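KLLA0C04147p (Kluyveromyces lactis, PDB 5H2D) binds ergosterol through its C-terminal ORD domain and probably transfers sterols between membranes. Local coordinates at residues A[141-145]-A[395-400]; A[204-209]-A[221-226]; A[250-256]-A[268-274]; A[376-380]-A[431-435]. All coordinates share one frame; numbering follows the deposited sequence.

The four contacts span the ORD domain. Contacts 1, 2 and 3 all involve strands of its curled antiparallel barrel. Contacts 2 and 3 are hairpins that follow one another along the chain. Their centres are about 12 Å apart, and W273 of contact 3 touches N222 of contact 2. Both fall between the two segments of contact 1. Contact 1 lays the chain beyond helix 367-390 against strand 138-146, about 26 Å between centres from contact 2. Contact 4 fastens the last residues to that helix. Contacts 1 and 4 interleave along the chain, and the R398-E431 salt bridge joins them. Contact 2 supplies K205 and N208 to the sterol pocket. Contacts 1 and 4 lie where the C-terminal chain returns to the barrel and to helix 367-390.

Contact 1. Residues A[141-145]-A[395-400]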
# COMPACT_ATOMS: atom_id res chain seq x y z
N PHE A 141 1.64 10.49 -0.18
CA PHE A 141 2.35 10.89 -1.38
C PHE A 141 3.35 9.81 -1.77
O PHE A 141 3.96 9.18 -0.89
CB PHE A 141 3.11 12.21 -1.20
CG PHE A 141 3.81 12.65 -2.45
CD1 PHE A 141 3.07 13.10 -3.53
CD2 PHE A 141 5.18 12.55 -2.56
CE1 PHE A 141 3.71 13.49 -4.71
CE2 PHE A 141 5.82 12.93 -3.74
CZ PHE A 141 5.08 13.40 -4.81
N THR A 142 3.52 9.60 -3.07
CA THR A 142 4.48 8.61 -3.54
C THR A 142 5.07 9.07 -4.87
O THR A 142 4.39 9.73 -5.67
CB THR A 142 3.84 7.21 -3.66
OG1 THR A 142 4.82 6.25 -4.08
CG2 THR A 142 2.70 7.21 -4.68
N GLU A 143 6.34 8.72 -5.08
CA GLU A 143 7.05 8.99 -6.33
C GLU A 143 7.69 7.70 -6.82
O GLU A 143 8.25 6.94 -6.02
CB GLU A 143 8.14 10.06 -6.16
CG GLU A 143 8.96 10.33 -7.42
CD GLU A 143 10.02 11.43 -7.24
OE1 GLU A 143 10.64 11.82 -8.24
OE2 GLU A 143 10.20 11.91 -6.10
N GLN A 144 7.63 7.47 -8.13
CA GLN A 144 8.37 6.35 -8.72
C GLN A 144 9.83 6.80 -8.83
O GLN A 144 10.18 7.62 -9.69
CB GLN A 144 7.78 5.97 -10.08
CG GLN A 144 8.32 4.64 -10.62
CD GLN A 144 7.81 3.43 -9.86
OE1 GLN A 144 7.08 3.55 -8.87
NE2 GLN A 144 8.20 2.23 -10.33
N VAL A 145 10.68 6.28 -7.93
CA VAL A 145 12.08 6.72 -7.83
C VAL A 145 13.03 5.91 -8.70
O VAL A 145 14.17 6.34 -8.92
CB VAL A 145 12.53 6.70 -6.36
CG1 VAL A 145 11.75 7.74 -5.57
CG2 VAL A 145 12.33 5.33 -5.74
N TYR A 395 20.37 10.58 -13.06
CA TYR A 395 18.97 10.88 -12.77
C TYR A 395 18.79 11.24 -11.30
O TYR A 395 19.32 10.58 -10.41
CB TYR A 395 18.07 9.70 -13.12
CG TYR A 395 16.61 9.98 -12.82
CD1 TYR A 395 15.85 10.77 -13.67
CD2 TYR A 395 16.01 9.49 -11.67
CE1 TYR A 395 14.53 11.06 -13.39
CE2 TYR A 395 14.69 9.77 -11.39
CZ TYR A 395 13.96 10.55 -12.25
OH TYR A 395 12.65 10.83 -11.97
N GLN A 396 18.02 12.30 -11.05
CA GLN A 396 17.71 12.73 -9.70
C GLN A 396 16.20 12.67 -9.49
O GLN A 396 15.43 13.20 -10.29
CB GLN A 396 18.24 14.15 -9.44
CG GLN A 396 19.76 14.24 -9.43
CD GLN A 396 20.26 15.67 -9.35
OE1 GLN A 396 19.56 16.61 -9.74
NE2 GLN A 396 21.48 15.84 -8.84
N GLN A 397 15.80 12.03 -8.40
CA GLN A 397 14.42 12.07 -7.95
C GLN A 397 14.03 13.49 -7.58
O GLN A 397 14.88 14.31 -7.20
CB GLN A 397 14.23 11.15 -6.74
CG GLN A 397 14.44 9.66 -7.04
CD GLN A 397 15.90 9.27 -7.18
OE1 GLN A 397 16.80 9.97 -6.70
NE2 GLN A 397 16.14 8.15 -7.84
N ARG A 398 12.75 13.80 -7.69
CA ARG A 398 12.30 15.16 -7.43
C ARG A 398 11.94 15.41 -5.97
O ARG A 398 12.26 16.47 -5.43
CB ARG A 398 11.10 15.50 -8.32
CG ARG A 398 10.53 16.86 -8.06
CD ARG A 398 9.54 17.25 -9.16
NE ARG A 398 10.23 17.39 -10.44
CZ ARG A 398 9.92 16.74 -11.55
NH1 ARG A 398 8.91 15.87 -11.56
NH2 ARG A 398 10.61 16.95 -12.66
N TRP A 399 11.29 14.45 -5.32
CA TRP A 399 10.65 14.69 -4.03
C TRP A 399 11.22 13.85 -2.90
O TRP A 399 10.82 14.05 -1.75
CB TRP A 399 9.14 14.44 -4.14
CG TRP A 399 8.48 15.21 -5.25
CD1 TRP A 399 7.96 14.71 -6.41
CD2 TRP A 399 8.31 16.63 -5.32
NE1 TRP A 399 7.46 15.73 -7.19
CE2 TRP A 399 7.67 16.92 -6.54
CE3 TRP A 399 8.64 17.68 -4.47
CZ2 TRP A 399 7.34 18.22 -6.93
CZ3 TRP A 399 8.31 18.97 -4.84
CH2 TRP A 399 7.67 19.24 -6.06
N PHE A 400 12.13 12.93 -3.21
CA PHE A 400 12.79 12.06 -2.23
C PHE A 400 14.28 12.03 -2.53
O PHE A 400 14.71 12.24 -3.67
CB PHE A 400 12.27 10.61 -2.29
CG PHE A 400 10.82 10.45 -1.90
CD1 PHE A 400 9.81 10.69 -2.82
CD2 PHE A 400 10.49 9.99 -0.63
CE1 PHE A 400 8.46 10.52 -2.45
CE2 PHE A 400 9.15 9.81 -0.26
CZ PHE A 400 8.14 10.07 -1.18
O HOH W 1 11.82 9.83 -9.63
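F141 points the edge of its ring at the face of W399. Its CZ lies 3.5 Å from W399 CD1, and the planes stand at 90°, an offset edge-to-face pair. The F141 ring also stacks with Y419, outside the two segments. Next to CZ, F141 CE2 packs against F400 CE1. E143 is the polar centre. Its CG lies opposite the backbone N (chi1 177°) and the chain beyond is extended, which carries the carboxylate to the backbone of the 395-400 loop. OE1 of E143 takes the N-H of R398 on its syn lone pair at 2.9 Å. OE2 takes the N-H of W399, also at 2.9 Å, from the syn side but 17° out of the carboxylate plane. One carboxylate thus grips two successive amides, which fixes its rotation. A water donates to E143 OE1 and to Q144 O, and accepts from Y395 OH. V145 closes the row. Its CB touches Q397 CG at 3.6 Å, and its carbonyl O receives Q397 NE2 on a lone pair at 2.9 Å. The arrangement fits the ORD fold, in which chain C-terminal to the antiparallel barrel returns to pack on its strands, here strand 138-146.

Contact 2. Residues A[204-209]-A[221-226]; sequences KKPNNQ and DNYGDV. With ERG (ergosterol), chain B.
N207 and Y223 face each other on one side of this antiparallel hairpin, while N208 and N222 pair on the sterol side. The ring of Y223 is covered on one face by N207 CB, 3.7 Å from the ring centroid, a CH-pi contact. The Y223 CG sits between the backbone N and carbonyl carbon (chi1 72°), which folds the ring back over the neighbouring strand. There Q209 crosses it at about a right angle, with its CD 3.8 Å from Y223 CE1. The hydroxyl of Y223 is bonded to D179. Q209 also runs beside D221, pointing the same way. Its NE2 gives a hydrogen bond of 3.0 Å to D221 OD2 on the anti lone pair, and R244 N is a second partner of that oxygen. Backbone bonds between N207 and Y223 and between Q209 and D221 set the register; the one from N207 N is weak.

On the other side N208 and N222 lie side by side with amide planes nearly perpendicular, 87° apart. N208 ND2 donates to N222 OD1 at 2.8 Å. The other end of the N208 amide, OD1, is bonded to H182 and lies 3.7 Å from C9 of ergosterol. K205 stretches out fully and its NZ donates to the sterol O1 at 2.8 Å. D79 OD2 forms a salt bridge with the same NZ. The chemistry implies a division of work in the pocket. A lysine, probably oriented by D79, reads the sterol hydroxyl, and an amide held at both ends lies against the ring system.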
# COMPACT_ATOMS: atom_id res chain seq x y z
N LYS A 204 8.61 -5.74 7.21
CA LYS A 204 8.49 -5.99 5.78
C LYS A 204 7.20 -6.75 5.49
O LYS A 204 6.74 -7.56 6.30
CB LYS A 204 9.68 -6.78 5.24
CG LYS A 204 10.98 -6.02 5.35
CD LYS A 204 12.11 -6.73 4.66
CE LYS A 204 13.32 -5.82 4.56
NZ LYS A 204 14.37 -6.40 3.67
N LYS A 205 6.64 -6.49 4.32
CA LYS A 205 5.36 -7.05 3.94
C LYS A 205 5.49 -8.51 3.53
O LYS A 205 6.56 -8.96 3.12
CB LYS A 205 4.77 -6.23 2.78
CG LYS A 205 4.38 -4.81 3.19
CD LYS A 205 3.97 -3.99 1.96
CE LYS A 205 3.45 -2.62 2.37
NZ LYS A 205 3.13 -1.79 1.17
N PRO A 206 4.40 -9.27 3.63
CA PRO A 206 4.45 -10.69 3.24
C PRO A 206 4.58 -10.84 1.73
O PRO A 206 4.38 -9.91 0.95
CB PRO A 206 3.11 -11.23 3.75
CG PRO A 206 2.19 -10.03 3.66
CD PRO A 206 3.06 -8.87 4.09
N ASN A 207 4.93 -12.06 1.32
CA ASN A 207 4.94 -12.40 -0.10
C ASN A 207 3.52 -12.61 -0.62
O ASN A 207 2.58 -12.89 0.13
CB ASN A 207 5.74 -13.68 -0.33
CG ASN A 207 7.08 -13.63 0.33
OD1 ASN A 207 7.81 -12.66 0.19
ND2 ASN A 207 7.40 -14.68 1.10
N ASN A 208 3.36 -12.49 -1.94
CA ASN A 208 2.13 -12.89 -2.59
C ASN A 208 2.46 -13.85 -3.72
O ASN A 208 3.57 -13.87 -4.24
CB ASN A 208 1.33 -11.69 -3.17
CG ASN A 208 1.88 -10.36 -2.72
OD1 ASN A 208 2.65 -9.73 -3.44
ND2 ASN A 208 1.47 -9.92 -1.52
N GLN A 209 1.47 -14.64 -4.12
CA GLN A 209 1.66 -15.48 -5.29
C GLN A 209 0.33 -15.68 -5.97
O GLN A 209 -0.73 -15.62 -5.34
CB GLN A 209 2.29 -16.83 -4.93
CG GLN A 209 1.44 -17.62 -3.95
CD GLN A 209 2.06 -18.97 -3.58
OE1 GLN A 209 2.99 -19.44 -4.22
NE2 GLN A 209 1.52 -19.59 -2.54
N ASP A 221 -2.80 -15.45 -3.41
CA ASP A 221 -2.47 -15.94 -2.07
C ASP A 221 -1.39 -15.05 -1.48
O ASP A 221 -0.46 -14.64 -2.17
CB ASP A 221 -1.99 -17.40 -2.12
CG ASP A 221 -1.59 -17.92 -0.76
OD1 ASP A 221 -2.27 -17.59 0.23
OD2 ASP A 221 -0.59 -18.67 -0.69
N ASN A 222 -1.52 -14.75 -0.20
CA ASN A 222 -0.49 -14.04 0.53
C ASN A 222 0.07 -14.98 1.60
O ASN A 222 -0.68 -15.71 2.24
CB ASN A 222 -1.06 -12.76 1.14
CG ASN A 222 -1.62 -11.84 0.08
OD1 ASN A 222 -0.86 -11.24 -0.68
ND2 ASN A 222 -2.94 -11.74 -0.01
N TYR A 223 1.39 -15.00 1.73
CA TYR A 223 2.01 -16.02 2.57
C TYR A 223 3.32 -15.49 3.14
O TYR A 223 3.92 -14.56 2.61
CB TYR A 223 2.26 -17.31 1.78
CG TYR A 223 3.38 -17.20 0.77
CD1 TYR A 223 3.15 -16.70 -0.51
CD2 TYR A 223 4.67 -17.59 1.10
CE1 TYR A 223 4.18 -16.60 -1.44
CE2 TYR A 223 5.71 -17.49 0.19
CZ TYR A 223 5.46 -17.00 -1.07
OH TYR A 223 6.50 -16.90 -1.97
N GLY A 224 3.77 -16.13 4.21
CA GLY A 224 5.06 -15.84 4.80
C GLY A 224 4.95 -15.26 6.19
O GLY A 224 3.87 -14.98 6.70
N ASP A 225 6.11 -15.10 6.81
CA ASP A 225 6.19 -14.56 8.15
C ASP A 225 6.56 -13.09 8.11
O ASP A 225 7.35 -12.65 7.27
CB ASP A 225 7.21 -15.33 8.99
CG ASP A 225 6.81 -16.78 9.21
OD1 ASP A 225 5.65 -17.02 9.61
OD2 ASP A 225 7.65 -17.67 8.97
N VAL A 226 5.98 -12.32 9.04
CA VAL A 226 6.24 -10.90 9.19
C VAL A 226 6.63 -10.65 10.64
O VAL A 226 6.01 -11.20 11.55
CB VAL A 226 5.00 -10.06 8.81
CG1 VAL A 226 5.23 -8.59 9.17
CG2 VAL A 226 4.69 -10.23 7.32
C1 ERG B . 0.29 -6.37 -2.25
C2 ERG B . 0.15 -5.29 -1.18
C3 ERG B . 1.37 -4.41 -1.28
C4 ERG B . 1.46 -3.77 -2.67
C5 ERG B . 1.38 -4.75 -3.72
C6 ERG B . 2.07 -4.51 -4.90
C7 ERG B . 2.00 -5.37 -6.01
C8 ERG B . 1.20 -6.52 -5.97
C9 ERG B . 0.65 -6.91 -4.71
C10 ERG B . 0.42 -5.79 -3.66
C11 ERG B . -0.59 -7.89 -4.82
C12 ERG B . -0.46 -8.91 -5.95
C13 ERG B . -0.16 -8.15 -7.26
C14 ERG B . 1.22 -7.49 -7.04
C15 ERG B . 1.55 -7.00 -8.43
C16 ERG B . 1.01 -8.12 -9.37
C17 ERG B . 0.20 -9.06 -8.44
C18 ERG B . -1.28 -7.16 -7.64
C19 ERG B . -0.90 -5.07 -4.05
C20 ERG B . -0.94 -9.71 -9.24
C21 ERG B . -1.87 -10.60 -8.42
C22 ERG B . -0.27 -10.56 -10.31
C23 ERG B . -0.40 -10.20 -11.76
C24 ERG B . 0.32 -11.05 -12.81
C25 ERG B . -0.63 -11.24 -14.01
C26 ERG B . -1.88 -11.99 -13.52
C27 ERG B . 0.00 -12.07 -15.13
C28 ERG B . 1.57 -10.29 -13.21
O1 ERG B . 1.33 -3.36 -0.24

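Contact 3. Residues A[250-256]-A[268-274]; sequences SAYEVKG and IFGGRWN
G256 and F269 pair near one end of a beta hairpin of the ORD barrel, in which E253 to G256 run antiparallel to F269 to R272. Y252 and W273 meet just beyond its other end. Most of the contact is tight. V254 pairs with G271, and G256 with F269, through two backbone hydrogen bonds each. A chi1 of 68° brings the F269 ring over G256, whose CA sits 3.8 Å from the ring centroid in a CH-pi contact. With no side chain on G256, the ring can lie flat on the backbone. V254 and F269 both pack toward helix 95-108.

The loose side is confined to S250, A251 and the guanidinium of R272, close to the unmodelled residues 246-249. R272 NH2 reaches back to S250 O at 2.7 Å, but the angle makes this bond weak. The same NH2 meets the Y252 ring at its edge. Y252 itself belongs to the tight part. W273 N donates to its carbonyl O at 2.9 Å, and Y252 CD2 lies over the face of the W273 indole. The N274 amide stacks on the Y252 ring, planes 12° apart, with ND2 3.6 Å above the ring centre.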
# COMPACT_ATOMS: atom_id res chain seq x y z
N SER A 250 -7.90 -23.68 -0.09
CA SER A 250 -8.60 -22.42 0.13
C SER A 250 -8.61 -22.04 1.61
O SER A 250 -9.67 -21.94 2.23
CB SER A 250 -10.04 -22.49 -0.39
OG SER A 250 -10.08 -22.28 -1.79
N ALA A 251 -7.41 -21.83 2.16
CA ALA A 251 -7.23 -21.35 3.52
C ALA A 251 -6.63 -19.95 3.46
O ALA A 251 -5.55 -19.76 2.89
CB ALA A 251 -6.33 -22.30 4.32
N TYR A 252 -7.32 -18.99 4.07
CA TYR A 252 -6.91 -17.59 4.10
C TYR A 252 -6.38 -17.23 5.49
O TYR A 252 -6.58 -16.12 5.97
CB TYR A 252 -8.07 -16.70 3.70
CG TYR A 252 -8.37 -16.75 2.21
CD1 TYR A 252 -8.96 -17.87 1.63
CD2 TYR A 252 -8.05 -15.69 1.39
CE1 TYR A 252 -9.21 -17.92 0.27
CE2 TYR A 252 -8.30 -15.73 0.05
CZ TYR A 252 -8.88 -16.83 -0.51
OH TYR A 252 -9.12 -16.84 -1.87
N GLU A 253 -5.71 -18.17 6.14
CA GLU A 253 -5.48 -18.05 7.57
C GLU A 253 -4.31 -17.13 7.89
O GLU A 253 -3.28 -17.14 7.21
CB GLU A 253 -5.24 -19.44 8.17
CG GLU A 253 -6.42 -20.37 7.93
CD GLU A 253 -6.16 -21.77 8.44
OE1 GLU A 253 -5.21 -21.94 9.24
OE2 GLU A 253 -6.90 -22.69 8.03
N VAL A 254 -4.49 -16.33 8.93
CA VAL A 254 -3.42 -15.51 9.48
C VAL A 254 -3.52 -15.58 11.00
O VAL A 254 -4.62 -15.64 11.55
CB VAL A 254 -3.49 -14.06 8.96
CG1 VAL A 254 -4.79 -13.39 9.39
CG2 VAL A 254 -2.26 -13.26 9.40
N LYS A 255 -2.37 -15.62 11.66
CA LYS A 255 -2.28 -15.64 13.12
C LYS A 255 -1.07 -14.82 13.53
O LYS A 255 -0.11 -14.71 12.78
CB LYS A 255 -2.13 -17.05 13.71
CG LYS A 255 -2.69 -18.19 12.89
CD LYS A 255 -2.52 -19.52 13.63
CE LYS A 255 -1.07 -19.78 14.01
NZ LYS A 255 -0.21 -20.06 12.82
N GLY A 256 -1.12 -14.27 14.74
CA GLY A 256 0.02 -13.52 15.23
C GLY A 256 0.09 -13.56 16.74
O GLY A 256 -0.89 -13.89 17.42
N ILE A 268 -2.63 -12.48 21.43
CA ILE A 268 -2.63 -13.27 20.20
C ILE A 268 -3.80 -12.78 19.36
O ILE A 268 -4.75 -12.18 19.86
CB ILE A 268 -2.74 -14.79 20.45
CG1 ILE A 268 -3.97 -15.10 21.33
CG2 ILE A 268 -1.44 -15.33 21.05
CD1 ILE A 268 -4.20 -16.58 21.57
N PHE A 269 -3.70 -13.03 18.05
CA PHE A 269 -4.78 -12.66 17.15
C PHE A 269 -4.78 -13.63 15.98
O PHE A 269 -3.79 -14.33 15.73
CB PHE A 269 -4.67 -11.20 16.68
CG PHE A 269 -3.48 -10.93 15.78
CD1 PHE A 269 -3.57 -11.13 14.41
CD2 PHE A 269 -2.30 -10.42 16.31
CE1 PHE A 269 -2.49 -10.86 13.58
CE2 PHE A 269 -1.23 -10.15 15.48
CZ PHE A 269 -1.32 -10.37 14.13
N GLY A 270 -5.90 -13.67 15.28
CA GLY A 270 -6.02 -14.59 14.17
C GLY A 270 -7.35 -14.43 13.48
O GLY A 270 -8.28 -13.82 14.01
N GLY A 271 -7.41 -14.98 12.27
CA GLY A 271 -8.62 -14.93 11.48
C GLY A 271 -8.29 -15.31 10.05
O GLY A 271 -7.32 -16.01 9.78
N ARG A 272 -9.12 -14.84 9.14
CA ARG A 272 -8.90 -15.04 7.71
C ARG A 272 -8.71 -13.66 7.10
O ARG A 272 -9.56 -12.78 7.28
CB ARG A 272 -10.06 -15.81 7.08
CG ARG A 272 -10.30 -17.16 7.78
CD ARG A 272 -11.20 -18.08 6.96
NE ARG A 272 -10.43 -18.87 6.01
CZ ARG A 272 -10.94 -19.40 4.90
NH1 ARG A 272 -12.21 -19.20 4.59
NH2 ARG A 272 -10.16 -20.11 4.09
N TRP A 273 -7.59 -13.46 6.42
CA TRP A 273 -7.26 -12.11 5.96
C TRP A 273 -8.16 -11.63 4.83
O TRP A 273 -8.04 -10.46 4.44
CB TRP A 273 -5.78 -12.00 5.56
CG TRP A 273 -5.23 -13.06 4.62
CD1 TRP A 273 -4.48 -14.15 4.96
CD2 TRP A 273 -5.37 -13.09 3.20
NE1 TRP A 273 -4.15 -14.87 3.82
CE2 TRP A 273 -4.69 -14.24 2.73
CE3 TRP A 273 -6.01 -12.26 2.26
CZ2 TRP A 273 -4.64 -14.58 1.39
CZ3 TRP A 273 -5.95 -12.60 0.92
CH2 TRP A 273 -5.27 -13.76 0.50
N ASN A 274 -9.06 -12.46 4.31
CA ASN A 274 -10.09 -11.97 3.41
C ASN A 274 -11.42 -11.71 4.11
O ASN A 274 -12.41 -11.41 3.44
CB ASN A 274 -10.30 -12.96 2.25
CG ASN A 274 -10.86 -14.28 2.70
OD1 ASN A 274 -10.64 -14.71 3.83
ND2 ASN A 274 -11.59 -14.94 1.80

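Contact 4. Residues A[376-380]-A[431-435]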
# COMPACT_ATOMS: atom_id res chain seq x y z
N ARG A 376 3.36 5.23 -26.67
CA ARG A 376 3.94 6.56 -26.75
C ARG A 376 4.69 6.93 -25.48
O ARG A 376 5.85 7.36 -25.53
CB ARG A 376 2.85 7.59 -27.03
CG ARG A 376 3.38 9.00 -27.16
CD ARG A 376 2.29 10.00 -27.51
NE ARG A 376 1.29 10.11 -26.44
CZ ARG A 376 1.50 10.77 -25.31
NH1 ARG A 376 2.66 11.39 -25.10
NH2 ARG A 376 0.55 10.82 -24.38
N VAL A 377 4.05 6.77 -24.32
CA VAL A 377 4.72 7.24 -23.11
C VAL A 377 5.89 6.34 -22.77
O VAL A 377 6.90 6.80 -22.22
CB VAL A 377 3.74 7.39 -21.93
CG1 VAL A 377 2.64 8.40 -22.28
CG2 VAL A 377 3.14 6.07 -21.55
N GLU A 378 5.81 5.05 -23.11
CA GLU A 378 6.95 4.17 -22.85
C GLU A 378 8.11 4.47 -23.79
O GLU A 378 9.27 4.40 -23.38
CB GLU A 378 6.53 2.70 -22.93
CG GLU A 378 5.72 2.28 -21.70
CD GLU A 378 5.30 0.82 -21.73
OE1 GLU A 378 5.51 0.16 -22.77
OE2 GLU A 378 4.74 0.33 -20.72
N GLU A 379 7.82 4.81 -25.05
CA GLU A 379 8.90 5.17 -25.97
C GLU A 379 9.61 6.44 -25.51
O GLU A 379 10.84 6.51 -25.53
CB GLU A 379 8.35 5.34 -27.39
CG GLU A 379 9.21 6.22 -28.30
CD GLU A 379 8.84 7.70 -28.22
OE1 GLU A 379 7.70 8.03 -27.78
OE2 GLU A 379 9.68 8.55 -28.59
N ARG A 380 8.84 7.44 -25.08
CA ARG A 380 9.47 8.68 -24.63
C ARG A 380 10.35 8.44 -23.41
O ARG A 380 11.45 8.99 -23.32
CB ARG A 380 8.41 9.74 -24.32
CG ARG A 380 9.03 11.05 -23.86
CD ARG A 380 8.21 12.24 -24.31
NE ARG A 380 7.09 12.50 -23.43
CZ ARG A 380 6.88 13.64 -22.79
NH1 ARG A 380 7.72 14.66 -22.95
NH2 ARG A 380 5.82 13.78 -22.01
N GLU A 431 6.88 20.77 -13.07
CA GLU A 431 7.56 19.71 -12.31
C GLU A 431 7.32 18.36 -12.99
O GLU A 431 6.59 17.50 -12.51
CB GLU A 431 7.09 19.70 -10.87
CG GLU A 431 7.53 20.91 -10.04
CD GLU A 431 9.02 20.91 -9.73
OE1 GLU A 431 9.48 21.85 -9.05
OE2 GLU A 431 9.73 19.98 -10.16
N GLY A 432 7.96 18.19 -14.14
CA GLY A 432 7.92 16.92 -14.84
C GLY A 432 7.08 16.99 -16.11
O GLY A 432 6.13 17.78 -16.23
N ASP A 433 7.43 16.15 -17.08
CA ASP A 433 6.73 16.09 -18.36
C ASP A 433 6.91 14.67 -18.91
O ASP A 433 7.86 14.39 -19.64
CB ASP A 433 7.26 17.15 -19.32
CG ASP A 433 6.63 17.08 -20.70
OD1 ASP A 433 5.58 16.40 -20.86
OD2 ASP A 433 7.17 17.72 -21.62
N ILE A 434 6.01 13.77 -18.50
CA ILE A 434 6.21 12.33 -18.73
C ILE A 434 5.04 11.67 -19.45
O ILE A 434 5.15 10.51 -19.86
CB ILE A 434 6.50 11.60 -17.40
CG1 ILE A 434 5.34 11.81 -16.42
CG2 ILE A 434 7.83 12.07 -16.81
CD1 ILE A 434 5.49 11.03 -15.09
N PHE A 435 3.92 12.38 -19.60
CA PHE A 435 2.73 11.79 -20.24
C PHE A 435 2.50 12.33 -21.65
O PHE A 435 3.46 12.52 -22.40
CB PHE A 435 1.47 12.03 -19.40
CG PHE A 435 1.51 11.42 -18.00
CD1 PHE A 435 2.09 10.17 -17.78
CD2 PHE A 435 0.96 12.10 -16.93
CE1 PHE A 435 2.11 9.63 -16.50
CE2 PHE A 435 0.98 11.57 -15.65
CZ PHE A 435 1.56 10.33 -15.44
O HOH W 2 7.15 9.28 -20.94
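This is a polar surface contact in which R376 and R380 of helix 367-390 hold the last residues of the chain, D433 to F435. F435 is the C-terminal residue. Its O accepts two hydrogen bonds, from R376 NH1 at 3.0 Å and from R380 NH2 at 2.7 Å. The two donors approach from opposite faces of the plane of that group. R376 NH1 lies above the carbonyl plane of F435, while F435 O lies close to the plane of the R376 guanidinium. The second terminal nitrogen of R376, NH2, forms a salt bridge with E373.

R376 and R380 are one helical turn apart, and R380 N is bonded to R376 O. The turn therefore presents both guanidinium groups on one side, in the manner of an i to i+4 pair. R380 bends at chi2 and chi3 (chi3 83°), which turns its guanidinium across D433. NH2 of R380 then makes a salt bridge with D433 OD1 at 2.9 Å. It reaches that oxygen from above the carboxylate plane, and the two flat groups lie 67° apart. The second bond, R380 NH1 to D433 OD2, is weak at 3.4 Å.

Between the arginines, V377 faces the tail. Its CG1 lies 4.0 Å from F435 CA. L124 and P357 pack near F435 too. A water bridges the backbones, donating to V377 O and to I434 O at 2.6 Å.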